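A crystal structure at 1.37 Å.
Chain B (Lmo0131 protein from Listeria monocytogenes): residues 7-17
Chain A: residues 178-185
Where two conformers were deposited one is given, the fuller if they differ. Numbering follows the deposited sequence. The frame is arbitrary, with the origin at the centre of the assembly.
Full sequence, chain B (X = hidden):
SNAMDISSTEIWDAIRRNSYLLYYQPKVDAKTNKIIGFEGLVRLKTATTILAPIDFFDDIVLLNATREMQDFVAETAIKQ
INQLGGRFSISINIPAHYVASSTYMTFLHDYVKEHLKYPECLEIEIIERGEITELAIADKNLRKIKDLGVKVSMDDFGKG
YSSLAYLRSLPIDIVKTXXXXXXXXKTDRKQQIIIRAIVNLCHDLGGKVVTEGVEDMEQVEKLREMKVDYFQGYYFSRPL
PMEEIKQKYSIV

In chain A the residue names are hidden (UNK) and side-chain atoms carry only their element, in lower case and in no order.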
# COMPACT_ATOMS: atom_id res chain seq x y z
N SER B 7 -5.64 28.32 -4.41
CA SER B 7 -5.04 27.82 -5.64
C SER B 7 -3.82 26.99 -5.34
O SER B 7 -3.13 27.25 -4.36
CB SER B 7 -4.62 28.98 -6.51
OG SER B 7 -3.45 29.58 -6.00
N SER B 8 -3.50 26.03 -6.18
CA SER B 8 -2.22 25.35 -6.05
C SER B 8 -1.04 26.32 -6.23
O SER B 8 -0.02 26.18 -5.57
CB SER B 8 -2.10 24.22 -7.07
OG SER B 8 -3.29 24.07 -7.81
N THR B 9 -1.17 27.26 -7.16
CA THR B 9 -0.12 28.25 -7.37
C THR B 9 0.39 28.95 -6.11
O THR B 9 1.58 28.98 -5.85
CB THR B 9 -0.63 29.33 -8.30
OG1 THR B 9 -0.89 28.77 -9.60
CG2 THR B 9 0.38 30.44 -8.39
N GLU B 10 -0.53 29.50 -5.32
CA GLU B 10 -0.19 30.17 -4.08
C GLU B 10 0.58 29.25 -3.12
O GLU B 10 1.54 29.65 -2.47
CB GLU B 10 -1.45 30.70 -3.43
CG GLU B 10 -1.26 31.18 -2.03
CD GLU B 10 -2.51 31.85 -1.48
OE1 GLU B 10 -3.45 32.15 -2.27
OE2 GLU B 10 -2.55 32.08 -0.25
N ILE B 11 0.16 27.99 -3.07
CA ILE B 11 0.89 26.95 -2.34
C ILE B 11 2.34 26.75 -2.82
O ILE B 11 3.27 26.90 -2.05
CB ILE B 11 0.12 25.59 -2.33
CG1 ILE B 11 -1.10 25.71 -1.41
CG2 ILE B 11 1.02 24.44 -1.91
CD1 ILE B 11 -2.01 24.54 -1.39
N TRP B 12 2.50 26.48 -4.11
CA TRP B 12 3.78 26.19 -4.71
C TRP B 12 4.72 27.38 -4.53
O TRP B 12 5.89 27.21 -4.32
CB TRP B 12 3.61 25.79 -6.19
CG TRP B 12 3.14 24.38 -6.36
CD1 TRP B 12 2.29 23.72 -5.55
CD2 TRP B 12 3.51 23.46 -7.39
NE1 TRP B 12 2.10 22.45 -5.99
CE2 TRP B 12 2.84 22.26 -7.12
CE3 TRP B 12 4.34 23.52 -8.51
CZ2 TRP B 12 2.96 21.14 -7.93
CZ3 TRP B 12 4.46 22.41 -9.31
CH2 TRP B 12 3.78 21.23 -9.01
N ASP B 13 4.26 28.63 -4.59
CA ASP B 13 5.15 29.76 -4.38
C ASP B 13 5.60 29.87 -2.93
O ASP B 13 6.72 30.30 -2.65
CB ASP B 13 4.54 31.06 -4.87
CG ASP B 13 5.59 32.09 -5.26
OD1 ASP B 13 6.79 31.71 -5.34
OD2 ASP B 13 5.22 33.25 -5.51
N ALA B 14 4.75 29.46 -1.99
CA ALA B 14 5.15 29.47 -0.59
C ALA B 14 6.24 28.42 -0.32
O ALA B 14 7.21 28.66 0.36
CB ALA B 14 3.96 29.25 0.30
N ILE B 15 6.09 27.25 -0.89
CA ILE B 15 7.10 26.21 -0.81
C ILE B 15 8.46 26.66 -1.41
O ILE B 15 9.53 26.30 -0.92
CB ILE B 15 6.59 24.99 -1.53
CG1 ILE B 15 5.56 24.27 -0.69
CG2 ILE B 15 7.70 24.06 -1.83
CD1 ILE B 15 4.81 23.29 -1.46
N ARG B 16 8.42 27.45 -2.48
CA ARG B 16 9.64 28.00 -3.09
C ARG B 16 10.30 29.09 -2.24
O ARG B 16 11.52 29.20 -2.19
CB ARG B 16 9.35 28.53 -4.49
CG ARG B 16 9.05 27.42 -5.47
CD ARG B 16 9.57 27.72 -6.86
NE ARG B 16 9.17 26.70 -7.82
CZ ARG B 16 8.00 26.69 -8.44
NH1 ARG B 16 7.12 27.64 -8.18
NH2 ARG B 16 7.71 25.74 -9.30
N ARG B 17 9.48 29.90 -1.57
CA ARG B 17 9.98 30.85 -0.59
C ARG B 17 10.52 30.16 0.68
O ARG B 17 11.02 30.83 1.57
CB ARG B 17 8.89 31.85 -0.18
CG ARG B 17 8.27 32.64 -1.33
CD ARG B 17 6.92 33.24 -0.91
NE ARG B 17 6.05 33.64 -2.03
CZ ARG B 17 4.74 33.40 -2.09
NH1 ARG B 17 4.13 32.74 -1.10
NH2 ARG B 17 4.03 33.81 -3.13
N UNK A 178 -4.88 14.67 -12.32
CA UNK A 178 -4.72 15.63 -11.24
C UNK A 178 -3.86 16.84 -11.62
O UNK A 178 -3.27 16.92 -12.71
o UNK A 178 -2.09 14.58 -10.82
c UNK A 178 -2.73 14.97 -9.83
c UNK A 178 -4.22 14.98 -9.94
o UNK A 178 -2.20 15.36 -8.76
N UNK A 179 -3.78 17.77 -10.69
CA UNK A 179 -3.10 19.03 -10.91
C UNK A 179 -1.66 18.83 -11.37
O UNK A 179 -1.17 19.60 -12.20
c UNK A 179 -1.02 21.17 -7.31
c UNK A 179 -3.15 19.83 -9.62
c UNK A 179 -2.43 19.13 -8.53
se UNK A 179 -0.59 19.74 -8.44
N UNK A 180 -0.97 17.79 -10.88
CA UNK A 180 0.45 17.58 -11.21
C UNK A 180 0.67 16.96 -12.58
O UNK A 180 1.76 17.00 -13.12
o UNK A 180 0.28 15.63 -9.89
c UNK A 180 1.12 16.72 -10.18
N UNK A 181 -0.35 16.37 -13.15
CA UNK A 181 -0.23 15.83 -14.48
C UNK A 181 -0.01 16.94 -15.47
O UNK A 181 0.50 16.72 -16.57
c UNK A 181 -0.63 12.82 -15.39
c UNK A 181 -1.29 13.98 -15.79
c UNK A 181 -0.44 11.80 -16.26
c UNK A 181 -1.58 12.99 -17.95
c UNK A 181 -0.91 11.87 -17.54
c UNK A 181 -1.50 15.10 -14.85
c UNK A 181 -1.76 14.05 -17.08
N UNK A 182 -0.45 18.14 -15.11
CA UNK A 182 -0.39 19.28 -16.01
C UNK A 182 0.53 20.37 -15.46
O UNK A 182 0.56 21.47 -15.98
c UNK A 182 -2.59 18.86 -17.16
c UNK A 182 -1.80 19.86 -16.36
c UNK A 182 -3.78 21.10 -15.45
c UNK A 182 -2.57 20.30 -15.12
N UNK A 183 1.28 20.04 -14.42
CA UNK A 183 2.18 20.97 -13.78
C UNK A 183 3.54 21.07 -14.50
O UNK A 183 3.99 20.11 -15.13
c UNK A 183 2.39 20.56 -12.33
N UNK A 184 4.17 22.24 -14.42
CA UNK A 184 5.53 22.44 -14.94
C UNK A 184 5.78 22.17 -16.46
O UNK A 184 6.91 21.89 -16.88
c UNK A 184 6.53 21.66 -14.08
c UNK A 184 6.61 23.21 -12.02
c UNK A 184 7.18 20.76 -11.82
c UNK A 184 6.34 21.79 -12.55
N UNK A 185 4.73 22.29 -17.28
CA UNK A 185 4.83 21.94 -18.70
C UNK A 185 5.71 22.85 -19.58
O UNK A 185 6.05 22.48 -20.71
c UNK A 185 1.15 20.80 -19.50
c UNK A 185 3.45 21.81 -19.33
c UNK A 185 3.11 19.34 -18.96
c UNK A 185 2.51 20.72 -18.81

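Position 178 carries two carbons, the second bearing two oxygens: a short carboxylate, out of reach of chain B. It is Asp A178, and its backbone O accepts from the N of position 181 at 3.0 Å, which helps close the turn that follows.

Position 179 has an unbranched chain of two carbons, a selenium and a final carbon; the last carbon lies against Ser B8 and Trp B12, and the selenium against Trp B12. The selenium settles it as selenomethionine, Met A179. Its CB points toward the helix of chain B, and its end is bent back by a chi3 of 87°. That curl brings CE to 3.2 Å from Ser B8 CB and 3.6 Å from Trp B12 NE1, while SE lies 3.9 Å from Trp B12 CZ2. SE sits 5.0 Å from the centroid of the six-membered ring of Trp B12, 59° off the normal, an oblique approach.

Position 180 has one carbon and one oxygen, with no close contact to chain B. This is Ser A180; its OG lies 2.7 Å from Asp A178 OD1, and its backbone N makes a weak hydrogen bond to the same OD1 at 3.5 Å. The polar group is thus occupied within its own chain.

Position 181 is one carbon followed by a ring of six carbons without a heteroatom, so Phe A181. The ring stays out of reach of chain B.

Position 182 has four carbons forked at the first, one arm two carbons long: Ile A182, buried but likewise remote from the helix.

Position 183 holds a single carbon, directed toward chain B and 3.7 Å from Trp B12 CH2. It is Ala A183, and its CB alone is enough to meet the indole.

Position 184 has four carbons forked at the second, and a carbon at the end of the fork lies against Trp B12 and Arg B16. This is Leu A184; its CB points sideways, yet CD2 reaches 3.6 Å from Trp B12 CZ3, at the ring edge, and 3.9 Å from Arg B16 NH2, at the edge of the guanidinium. A phi of 59° marks an unusual backbone for a residue with a side chain.

Position 185 again has four carbons forked at the second, Leu A185, out of reach of chain B.

The contact is small, 252 Å², and no hydrogen bond crosses it. Ser B8, Trp B12 and Arg B16 recur every four residues and so line one side of the helix, with Trp B12 covered most. Met A179, Ala A183 and Leu A184 gather round its indole. The rule is fit: one large ring, met by a curled chain, a lone methyl and a branched tip.

Chain A (178-185) DMSFIALL
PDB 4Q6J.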